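Local coordinates for DUF2520 domain-containing protein (Thermotoga maritima, PDB 2I76) that binds NADPH through an N-terminal Rossmann-type domain and is probably a dehydrogenase, at the interface of chains A and B. Numbering follows the deposited sequence. Chains: chain A/B, Hypothetical protein.

Contact 1: the interface of chains A and B. Residues chain A 197, 200-201, 204, 213, 215; chain B 109-111, 167-169.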
loop_
_atom_site.group_PDB
_atom_site.type_symbol
_atom_site.label_atom_id
_atom_site.label_comp_id
_atom_site.label_asym_id
_atom_site.label_seq_id
_atom_site.Cartn_x
_atom_site.Cartn_y
_atom_site.Cartn_z
ATOM N N LEU A 197 7.125 3.732 -6.041
ATOM C CA LEU A 197 6.129 2.972 -6.781
ATOM C C LEU A 197 4.923 2.619 -5.922
ATOM O O LEU A 197 3.782 2.769 -6.348
ATOM C CB LEU A 197 6.759 1.681 -7.309
ATOM C CG LEU A 197 7.749 1.793 -8.473
ATOM C CD1 LEU A 197 8.776 0.668 -8.412
ATOM C CD2 LEU A 197 6.984 1.755 -9.786
ATOM N N GLY A 200 2.688 5.776 -4.003
ATOM C CA GLY A 200 1.811 6.495 -4.899
ATOM C C GLY A 200 0.461 5.817 -4.853
ATOM O O GLY A 200 -0.585 6.464 -4.911
ATOM N N VAL A 201 0.489 4.493 -4.741
ATOM C CA VAL A 201 -0.741 3.710 -4.681
ATOM C C VAL A 201 -1.296 3.766 -3.260
ATOM O O VAL A 201 -2.504 3.896 -3.046
ATOM C CB VAL A 201 -0.490 2.238 -5.063
ATOM C CG1 VAL A 201 -1.809 1.506 -5.172
ATOM C CG2 VAL A 201 0.299 2.164 -6.358
ATOM N N ASN A 204 -2.983 7.382 -2.860
ATOM C CA ASN A 204 -4.105 7.543 -3.785
ATOM C C ASN A 204 -5.374 6.901 -3.250
ATOM O O ASN A 204 -6.479 7.393 -3.469
ATOM C CB ASN A 204 -3.768 6.902 -5.134
ATOM C CG ASN A 204 -2.784 7.717 -5.945
ATOM O OD1 ASN A 204 -2.034 8.529 -5.404
ATOM N ND2 ASN A 204 -2.770 7.491 -7.256
ATOM N N SER A 213 -7.692 2.899 -8.127
ATOM C CA SER A 213 -6.267 3.164 -8.040
ATOM C C SER A 213 -5.443 2.214 -8.888
ATOM O O SER A 213 -4.223 2.330 -8.915
ATOM C CB SER A 213 -5.801 3.048 -6.596
ATOM O OG SER A 213 -5.819 1.690 -6.207
ATOM N N THR A 215 -3.769 1.035 -12.128
ATOM C CA THR A 215 -3.388 1.686 -13.380
ATOM C C THR A 215 -2.603 0.878 -14.411
ATOM O O THR A 215 -2.479 1.305 -15.557
ATOM C CB THR A 215 -2.538 2.956 -13.128
ATOM O OG1 THR A 215 -1.309 2.578 -12.506
ATOM C CG2 THR A 215 -3.274 3.952 -12.256
ATOM N N PHE B 109 5.927 5.158 -11.580
ATOM C CA PHE B 109 4.917 5.777 -10.731
ATOM C C PHE B 109 3.525 5.467 -11.325
ATOM O O PHE B 109 3.400 5.123 -12.502
ATOM C CB PHE B 109 5.152 7.298 -10.677
ATOM C CG PHE B 109 4.534 7.966 -9.486
ATOM C CD1 PHE B 109 5.205 8.009 -8.281
ATOM C CD2 PHE B 109 3.247 8.463 -9.551
ATOM C CE1 PHE B 109 4.601 8.518 -7.152
ATOM C CE2 PHE B 109 2.624 8.976 -8.427
ATOM C CZ PHE B 109 3.304 9.006 -7.219
ATOM N N SER B 110 2.481 5.587 -10.508
ATOM C CA SER B 110 1.113 5.324 -10.955
ATOM C C SER B 110 0.281 6.605 -11.072
ATOM O O SER B 110 0.194 7.395 -10.132
ATOM C CB SER B 110 0.433 4.358 -9.983
ATOM O OG SER B 110 -0.952 4.241 -10.268
ATOM N N PHE B 111 -0.347 6.805 -12.222
ATOM C CA PHE B 111 -1.151 8.005 -12.410
ATOM C C PHE B 111 -2.642 7.688 -12.589
ATOM O O PHE B 111 -3.403 7.603 -11.610
ATOM C CB PHE B 111 -0.636 8.808 -13.614
ATOM C CG PHE B 111 0.873 8.930 -13.681
ATOM C CD1 PHE B 111 1.651 7.891 -14.181
ATOM C CD2 PHE B 111 1.508 10.096 -13.280
ATOM C CE1 PHE B 111 3.033 8.014 -14.282
ATOM C CE2 PHE B 111 2.889 10.233 -13.374
ATOM C CZ PHE B 111 3.652 9.187 -13.877
ATOM N N ALA B 167 4.880 -3.927 -7.902
ATOM C CA ALA B 167 5.252 -2.939 -6.888
ATOM C C ALA B 167 4.274 -1.777 -6.808
ATOM O O ALA B 167 4.159 -1.141 -5.763
ATOM C CB ALA B 167 6.640 -2.405 -7.156
ATOM N N SER B 168 3.584 -1.496 -7.912
ATOM C CA SER B 168 2.618 -0.398 -7.964
ATOM C C SER B 168 1.279 -0.864 -8.547
ATOM O O SER B 168 0.293 -0.120 -8.569
ATOM C CB SER B 168 3.159 0.736 -8.822
ATOM O OG SER B 168 3.289 0.292 -10.156
ATOM N N ASN B 169 1.245 -2.088 -9.050
ATOM C CA ASN B 169 0.002 -2.609 -9.589
ATOM C C ASN B 169 -0.548 -3.632 -8.613
ATOM O O ASN B 169 -1.625 -3.456 -8.031
ATOM C CB ASN B 169 0.219 -3.274 -10.959
ATOM C CG ASN B 169 0.255 -2.269 -12.105
ATOM O OD1 ASN B 169 -0.518 -1.316 -12.127
ATOM N ND2 ASN B 169 1.139 -2.495 -13.070
#

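Contact 2: the interface of chains A and B. Residues chain A 91, 158-159, 161-162, 165; chain B 181, 217, 225, 229, 232-233, 243.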
loop_
_atom_site.group_PDB
_atom_site.type_symbol
_atom_site.label_atom_id
_atom_site.label_comp_id
_atom_site.label_asym_id
_atom_site.label_seq_id
_atom_site.Cartn_x
_atom_site.Cartn_y
_atom_site.Cartn_z
ATOM N N PHE A 91 -6.152 -9.617 17.087
ATOM C CA PHE A 91 -6.590 -10.949 16.741
ATOM C C PHE A 91 -7.555 -11.481 17.777
ATOM O O PHE A 91 -8.694 -11.824 17.459
ATOM C CB PHE A 91 -5.394 -11.885 16.643
ATOM C CG PHE A 91 -5.760 -13.285 16.270
ATOM C CD1 PHE A 91 -6.306 -13.562 15.016
ATOM C CD2 PHE A 91 -5.579 -14.330 17.179
ATOM C CE1 PHE A 91 -6.658 -14.856 14.668
ATOM C CE2 PHE A 91 -5.925 -15.629 16.843
ATOM C CZ PHE A 91 -6.470 -15.894 15.584
ATOM N N LYS A 158 -11.249 -12.533 13.920
ATOM C CA LYS A 158 -10.224 -13.236 13.131
ATOM C C LYS A 158 -10.271 -12.764 11.683
ATOM O O LYS A 158 -9.241 -12.669 11.021
ATOM C CB LYS A 158 -10.437 -14.751 13.171
ATOM C CG LYS A 158 -9.955 -15.408 14.452
ATOM C CD LYS A 158 -10.103 -16.929 14.425
ATOM C CE LYS A 158 -11.566 -17.358 14.320
ATOM N NZ LYS A 158 -11.762 -18.825 14.545
ATOM N N ALA A 159 -11.473 -12.485 11.191
ATOM C CA ALA A 159 -11.633 -11.981 9.833
ATOM C C ALA A 159 -10.977 -10.609 9.806
ATOM O O ALA A 159 -10.103 -10.334 8.979
ATOM C CB ALA A 159 -13.101 -11.853 9.489
ATOM N N HIS A 161 -8.766 -9.154 11.757
ATOM C CA HIS A 161 -7.309 -9.188 11.824
ATOM C C HIS A 161 -6.729 -9.619 10.474
ATOM O O HIS A 161 -5.760 -9.028 9.987
ATOM C CB HIS A 161 -6.839 -10.140 12.938
ATOM C CG HIS A 161 -5.347 -10.231 13.065
ATOM N ND1 HIS A 161 -4.540 -9.120 13.210
ATOM C CD2 HIS A 161 -4.514 -11.301 13.064
ATOM C CE1 HIS A 161 -3.275 -9.501 13.290
ATOM N NE2 HIS A 161 -3.232 -10.819 13.204
ATOM N N LEU A 162 -7.330 -10.647 9.872
ATOM C CA LEU A 162 -6.884 -11.144 8.572
ATOM C C LEU A 162 -6.701 -9.922 7.667
ATOM O O LEU A 162 -5.622 -9.689 7.121
ATOM C CB LEU A 162 -7.939 -12.082 7.975
ATOM C CG LEU A 162 -7.463 -13.176 7.012
ATOM C CD1 LEU A 162 -8.673 -13.756 6.300
ATOM C CD2 LEU A 162 -6.472 -12.617 6.002
ATOM N N VAL A 165 -3.737 -7.833 8.134
ATOM C CA VAL A 165 -2.540 -8.534 7.664
ATOM C C VAL A 165 -2.272 -8.340 6.171
ATOM O O VAL A 165 -1.131 -8.135 5.743
ATOM C CB VAL A 165 -2.645 -10.047 7.939
ATOM C CG1 VAL A 165 -1.405 -10.756 7.433
ATOM C CG2 VAL A 165 -2.809 -10.284 9.415
ATOM N N ILE B 181 -13.351 -7.971 2.496
ATOM C CA ILE B 181 -13.574 -8.503 3.828
ATOM C C ILE B 181 -13.970 -7.441 4.846
ATOM O O ILE B 181 -14.725 -7.728 5.765
ATOM C CB ILE B 181 -12.310 -9.266 4.310
ATOM C CG1 ILE B 181 -12.458 -9.658 5.768
ATOM C CG2 ILE B 181 -11.073 -8.411 4.114
ATOM C CD1 ILE B 181 -11.300 -10.456 6.282
ATOM N N PRO B 217 1.854 -11.906 12.118
ATOM C CA PRO B 217 1.818 -13.311 12.545
ATOM C C PRO B 217 3.029 -14.144 12.150
ATOM O O PRO B 217 3.766 -14.590 13.013
ATOM C CB PRO B 217 0.537 -13.834 11.916
ATOM C CG PRO B 217 -0.323 -12.587 11.830
ATOM C CD PRO B 217 0.651 -11.554 11.351
ATOM N N VAL B 225 -2.011 -18.651 14.318
ATOM C CA VAL B 225 -2.720 -17.486 13.800
ATOM C C VAL B 225 -2.693 -17.589 12.265
ATOM O O VAL B 225 -3.703 -17.346 11.608
ATOM C CB VAL B 225 -2.067 -16.138 14.298
ATOM C CG1 VAL B 225 -2.562 -14.981 13.477
ATOM C CG2 VAL B 225 -2.427 -15.888 15.755
ATOM N N GLU B 229 -6.165 -18.291 10.208
ATOM C CA GLU B 229 -6.527 -17.274 9.223
ATOM C C GLU B 229 -6.535 -17.853 7.801
ATOM O O GLU B 229 -7.033 -17.216 6.859
ATOM C CB GLU B 229 -5.577 -16.074 9.304
ATOM C CG GLU B 229 -5.801 -15.194 10.522
ATOM C CD GLU B 229 -4.721 -14.134 10.686
ATOM O OE1 GLU B 229 -3.528 -14.487 10.703
ATOM O OE2 GLU B 229 -5.051 -12.939 10.803
ATOM N N GLU B 232 -10.020 -18.842 7.559
ATOM C CA GLU B 232 -10.807 -17.614 7.539
ATOM C C GLU B 232 -10.661 -16.980 6.169
ATOM O O GLU B 232 -11.556 -16.286 5.695
ATOM C CB GLU B 232 -10.310 -16.673 8.640
ATOM C CG GLU B 232 -11.221 -15.492 8.928
ATOM C CD GLU B 232 -12.635 -15.893 9.355
ATOM O OE1 GLU B 232 -13.485 -16.147 8.472
ATOM O OE2 GLU B 232 -12.897 -15.958 10.580
ATOM N N TYR B 233 -9.518 -17.224 5.534
ATOM C CA TYR B 233 -9.272 -16.707 4.193
ATOM C C TYR B 233 -10.159 -17.523 3.254
ATOM O O TYR B 233 -10.921 -16.971 2.450
ATOM C CB TYR B 233 -7.807 -16.908 3.801
ATOM C CG TYR B 233 -7.444 -16.354 2.441
ATOM C CD1 TYR B 233 -6.815 -15.125 2.324
ATOM C CD2 TYR B 233 -7.760 -17.049 1.267
ATOM C CE1 TYR B 233 -6.510 -14.591 1.076
ATOM C CE2 TYR B 233 -7.461 -16.522 0.009
ATOM C CZ TYR B 233 -6.838 -15.287 -0.076
ATOM O OH TYR B 233 -6.578 -14.714 -1.301
ATOM N N TYR B 243 -3.072 -16.553 -0.509
ATOM C CA TYR B 243 -2.709 -16.546 0.895
ATOM C C TYR B 243 -1.493 -17.445 1.117
ATOM O O TYR B 243 -0.486 -17.017 1.678
ATOM C CB TYR B 243 -3.877 -17.077 1.728
ATOM C CG TYR B 243 -3.615 -17.053 3.206
ATOM C CD1 TYR B 243 -3.944 -15.934 3.967
ATOM C CD2 TYR B 243 -2.981 -18.117 3.838
ATOM C CE1 TYR B 243 -3.648 -15.866 5.325
ATOM C CE2 TYR B 243 -2.669 -18.063 5.204
ATOM C CZ TYR B 243 -3.009 -16.930 5.942
ATOM O OH TYR B 243 -2.710 -16.843 7.286
#

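Contact 3: the interface of chains A and B. Residues chain A 174, 201, 210, 213-214, 246, 249-250, 253; chain B 169-170, 172-173, 175-176.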
loop_
_atom_site.group_PDB
_atom_site.type_symbol
_atom_site.label_atom_id
_atom_site.label_comp_id
_atom_site.label_asym_id
_atom_site.label_seq_id
_atom_site.Cartn_x
_atom_site.Cartn_y
_atom_site.Cartn_z
ATOM N N LEU A 174 5.389 -8.228 -1.763
ATOM C CA LEU A 174 5.476 -7.591 -3.066
ATOM C C LEU A 174 6.778 -6.786 -3.131
ATOM O O LEU A 174 7.474 -6.780 -4.150
ATOM C CB LEU A 174 4.252 -6.695 -3.312
ATOM C CG LEU A 174 2.877 -7.386 -3.307
ATOM C CD1 LEU A 174 1.767 -6.379 -3.519
ATOM C CD2 LEU A 174 2.826 -8.418 -4.407
ATOM N N VAL A 201 0.489 4.493 -4.741
ATOM C CA VAL A 201 -0.741 3.710 -4.681
ATOM C C VAL A 201 -1.296 3.766 -3.260
ATOM O O VAL A 201 -2.504 3.896 -3.046
ATOM C CB VAL A 201 -0.490 2.238 -5.063
ATOM C CG1 VAL A 201 -1.809 1.506 -5.172
ATOM C CG2 VAL A 201 0.299 2.164 -6.358
ATOM N N VAL A 210 -10.388 2.072 -3.544
ATOM C CA VAL A 210 -9.344 1.106 -3.854
ATOM C C VAL A 210 -9.304 0.783 -5.346
ATOM O O VAL A 210 -8.291 1.019 -6.005
ATOM C CB VAL A 210 -9.566 -0.220 -3.087
ATOM C CG1 VAL A 210 -8.636 -1.302 -3.614
ATOM C CG2 VAL A 210 -9.329 -0.012 -1.614
ATOM N N SER A 213 -7.692 2.899 -8.127
ATOM C CA SER A 213 -6.267 3.164 -8.040
ATOM C C SER A 213 -5.443 2.214 -8.888
ATOM O O SER A 213 -4.223 2.330 -8.915
ATOM C CB SER A 213 -5.801 3.048 -6.596
ATOM O OG SER A 213 -5.819 1.690 -6.207
ATOM N N LEU A 214 -6.089 1.270 -9.569
ATOM C CA LEU A 214 -5.344 0.329 -10.401
ATOM C C LEU A 214 -5.045 0.999 -11.739
ATOM O O LEU A 214 -5.957 1.473 -12.411
ATOM C CB LEU A 214 -6.149 -0.958 -10.617
ATOM C CG LEU A 214 -5.361 -2.058 -11.330
ATOM C CD1 LEU A 214 -4.310 -2.595 -10.396
ATOM C CD2 LEU A 214 -6.278 -3.166 -11.790
ATOM N N ILE A 246 -2.850 -12.575 -8.538
ATOM C CA ILE A 246 -3.057 -11.137 -8.512
ATOM C C ILE A 246 -3.632 -10.655 -9.848
ATOM O O ILE A 246 -4.573 -9.857 -9.887
ATOM C CB ILE A 246 -1.729 -10.395 -8.196
ATOM C CG1 ILE A 246 -1.430 -10.492 -6.700
ATOM C CG2 ILE A 246 -1.807 -8.935 -8.622
ATOM C CD1 ILE A 246 -0.409 -11.540 -6.349
ATOM N N LEU A 249 -7.254 -11.200 -10.060
ATOM C CA LEU A 249 -7.959 -10.211 -9.239
ATOM C C LEU A 249 -7.949 -8.806 -9.852
ATOM O O LEU A 249 -8.957 -8.104 -9.846
ATOM C CB LEU A 249 -7.331 -10.172 -7.846
ATOM C CG LEU A 249 -7.777 -11.317 -6.937
ATOM C CD1 LEU A 249 -6.846 -11.484 -5.763
ATOM C CD2 LEU A 249 -9.182 -11.022 -6.448
ATOM N N LEU A 250 -6.799 -8.388 -10.367
ATOM C CA LEU A 250 -6.691 -7.077 -10.985
ATOM C C LEU A 250 -7.620 -6.978 -12.210
ATOM O O LEU A 250 -8.237 -5.953 -12.450
ATOM C CB LEU A 250 -5.234 -6.824 -11.378
ATOM C CG LEU A 250 -4.266 -6.912 -10.195
ATOM C CD1 LEU A 250 -2.838 -6.659 -10.666
ATOM C CD2 LEU A 250 -4.667 -5.895 -9.140
ATOM N N VAL A 253 -10.679 -6.232 -10.699
ATOM C CA VAL A 253 -10.796 -4.878 -10.166
ATOM C C VAL A 253 -11.091 -3.926 -11.315
ATOM O O VAL A 253 -11.782 -2.936 -11.137
ATOM C CB VAL A 253 -9.481 -4.446 -9.457
ATOM C CG1 VAL A 253 -9.544 -2.987 -9.044
ATOM C CG2 VAL A 253 -9.243 -5.338 -8.233
ATOM N N ASN B 169 1.245 -2.088 -9.050
ATOM C CA ASN B 169 0.002 -2.609 -9.589
ATOM C C ASN B 169 -0.548 -3.632 -8.613
ATOM O O ASN B 169 -1.625 -3.456 -8.031
ATOM C CB ASN B 169 0.219 -3.274 -10.959
ATOM C CG ASN B 169 0.255 -2.269 -12.105
ATOM O OD1 ASN B 169 -0.518 -1.316 -12.127
ATOM N ND2 ASN B 169 1.139 -2.495 -13.070
ATOM N N PHE B 170 0.221 -4.696 -8.421
ATOM C CA PHE B 170 -0.185 -5.779 -7.542
ATOM C C PHE B 170 -0.765 -5.340 -6.189
ATOM O O PHE B 170 -1.780 -5.891 -5.751
ATOM C CB PHE B 170 0.979 -6.770 -7.365
ATOM C CG PHE B 170 1.244 -7.622 -8.594
ATOM C CD1 PHE B 170 1.977 -8.799 -8.496
ATOM C CD2 PHE B 170 0.714 -7.269 -9.842
ATOM C CE1 PHE B 170 2.165 -9.610 -9.609
ATOM C CE2 PHE B 170 0.900 -8.076 -10.963
ATOM C CZ PHE B 170 1.624 -9.244 -10.847
ATOM N N VAL B 172 -2.693 -3.170 -5.322
ATOM C CA VAL B 172 -4.111 -2.890 -5.301
ATOM C C VAL B 172 -4.888 -4.189 -5.069
ATOM O O VAL B 172 -5.938 -4.189 -4.433
ATOM C CB VAL B 172 -4.568 -2.221 -6.594
ATOM C CG1 VAL B 172 -6.079 -2.127 -6.609
ATOM C CG2 VAL B 172 -3.984 -0.825 -6.676
ATOM N N ALA B 173 -4.363 -5.300 -5.576
ATOM C CA ALA B 173 -5.012 -6.598 -5.385
ATOM C C ALA B 173 -5.103 -6.971 -3.891
ATOM O O ALA B 173 -5.963 -7.754 -3.478
ATOM C CB ALA B 173 -4.259 -7.689 -6.155
ATOM N N ALA B 175 -5.004 -4.427 -1.338
ATOM C CA ALA B 175 -5.891 -3.399 -0.806
ATOM C C ALA B 175 -7.322 -3.808 -1.115
ATOM O O ALA B 175 -8.222 -3.650 -0.288
ATOM C CB ALA B 175 -5.576 -2.042 -1.437
ATOM N N TYR B 176 -7.520 -4.337 -2.318
ATOM C CA TYR B 176 -8.830 -4.789 -2.767
ATOM C C TYR B 176 -9.292 -5.907 -1.839
ATOM O O TYR B 176 -10.315 -5.775 -1.170
ATOM C CB TYR B 176 -8.723 -5.302 -4.203
ATOM C CG TYR B 176 -9.981 -5.906 -4.790
ATOM C CD1 TYR B 176 -11.145 -5.148 -4.941
ATOM C CD2 TYR B 176 -9.982 -7.219 -5.266
ATOM C CE1 TYR B 176 -12.277 -5.684 -5.558
ATOM C CE2 TYR B 176 -11.098 -7.763 -5.886
ATOM C CZ TYR B 176 -12.244 -6.995 -6.032
ATOM O OH TYR B 176 -13.340 -7.539 -6.675
#

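Contact 1: the interface of chains A and B
Helix 190-207 of chain A, regular in its backbone from A:Leu197 to A:Asn204, runs past the extended segment B:Phe109 to B:Ser110 and the end of helix 157-168, where B:Ala167 and B:Ser168 depart from helical geometry. The protein is a DUF2520-family, NADPH-binding Rossmann-type protein, and here the nucleotide-binding half of one chain meets the helical half of its partner. A hydrogen bond joins the hydroxyls A:Thr215 OG1 and B:Ser110 OG at 2.8 Å; which of them donates is not decided. A:Thr215 places OG1 between its backbone N and carbonyl carbon (chi1 64°), whereas B:Ser110 OG stands anti to its own N (chi1 171°), and these torsions bring the two hydroxyls together. The methyl A:Thr215 CG2 turns toward the carbonyl B:Phe111 O at 3.7 Å. B:Phe109 swings its ring anti to its backbone N and brings the tip, CZ, to 3.7 Å from A:Gly200 CA, where the absence of a side chain lets the ring approach the helix backbone. The next residue, A:Val201, has CG2 3.8 Å from B:Ser168 CA. A:Leu197 spreads across the helix end: CD1 is 3.9 Å from the methyl B:Ala167 CB, and its CB packs on B:Ser168 CB. Both A:Thr215 and B:Phe111 are NADPH-contacting positions, so the partner chain probably contributes to the edge of the cofactor site.

Contact 2: the interface of chains A and B
In the two-fold assembly of this DUF2520-family protein, which may be the biological dimer, helix 223-236 of chain B crosses helix 157-168 of chain A at a steep angle, and B:Glu229 reaches from it toward chain A. Its CB lies 4.1 Å from A:Leu162 CG, as the two side chains slide past each other in opposite directions. CG stands anti to the carbonyl carbon (chi1 -73°), and the chain stays extended beyond it, which carries CD to 3.7 Å from A:His161 CD2. At the tip, OE2 points to the carbon side of the imidazole and to A:Val165 CG2, 3.7 Å away. The carboxylate is nearly coplanar with the imidazole, their planes 3° apart, although the side chains cross at about a right angle. No hydrogen bond or salt bridge forms here, so any influence of the carboxylate on the ionisation of A:His161 would be through nearby charge. The imidazole is held between A:Val165 CG2 on one face and A:Phe91 CB on the other, while B:Pro217 CG meets NE2 tip to tip at 3.7 Å. B:Val225 puts CG2 over the face of the A:Phe91 ring, 3.9 Å from its centroid, offset toward the rim. Farther along, A:Leu162 CD1 reaches B:Tyr233 CA at 3.7 Å. B:Glu232, bent at chi2 (59°), lays CG 3.6 Å from A:Ala159 CA; its OE2 remains 5.0 Å from A:Lys158 NZ, opposite charges not in contact.

Contact 3: the interface of chains A and B
B:Phe170 and B:Tyr176 each present a ring face to an aliphatic branch from helix 241-258 of chain A, in the apolar helix packing of the two-fold assembly of this DUF2520-family protein. A:Ile246 CG2 sits over B:Phe170, 3.5 Å from the ring centroid and offset toward the rim, with the side chains crossing at about a right angle. A:Leu250 CD1 adds a contact to CD2 of the same ring at 3.7 Å, and A:Leu174 CD2 packs against B:Phe170 CB. An alanine in place of B:Phe170 would lose the ring under A:Ile246 CG2 and beside A:Leu250 CD1, and would probably loosen this end of the helix packing. A:Val253 approaches B:Tyr176 tip to tip and sets CG2 over the middle of its ring, 3.6 Å from the centroid, while A:Leu249 CD2 meets the ring edge in plane. Between the two aromatics, the small B:Ala173 lets A:Leu250 CD2 come to 3.5 Å from its CB. On another side of the chain B helix, B:Val172 CG2 meets A:Val201 CG1 at 3.5 Å, and A:Leu214 CD1 crosses obliquely to B:Val172 CB. A:Val210 CG1 packs on B:Tyr176 CA at 3.6 Å. Behind this layer, A:Ser213 OG donates to A:Val210 O at 2.6 Å, in the carbonyl plane, bracing the 3-10 turn 210-213. Helix 170-184 of chain B is thus laid between that turn and helix 241-258, within the helical half of chain A.

Contacts 1 and 3 adjoin, their C-alpha centres about 9 Å apart, and share A:Val201, A:Ser213 and B:Asn169; helix 190-207 and the turn 210-213 of chain A serve both. Between C-alpha centres, contact 2 lies about 25 Å from contact 1 and about 19 Å from contact 3. Helix 157-168 comes from chain A in contact 2 and from chain B in contact 1, whereas helix 170-184 comes from chain B in both contacts 2 and 3. The two-fold repeats each contact, so the helical halves are joined at several places. This breadth suggests a stable dimer, with contact 1 probably linking it to the cofactor sites.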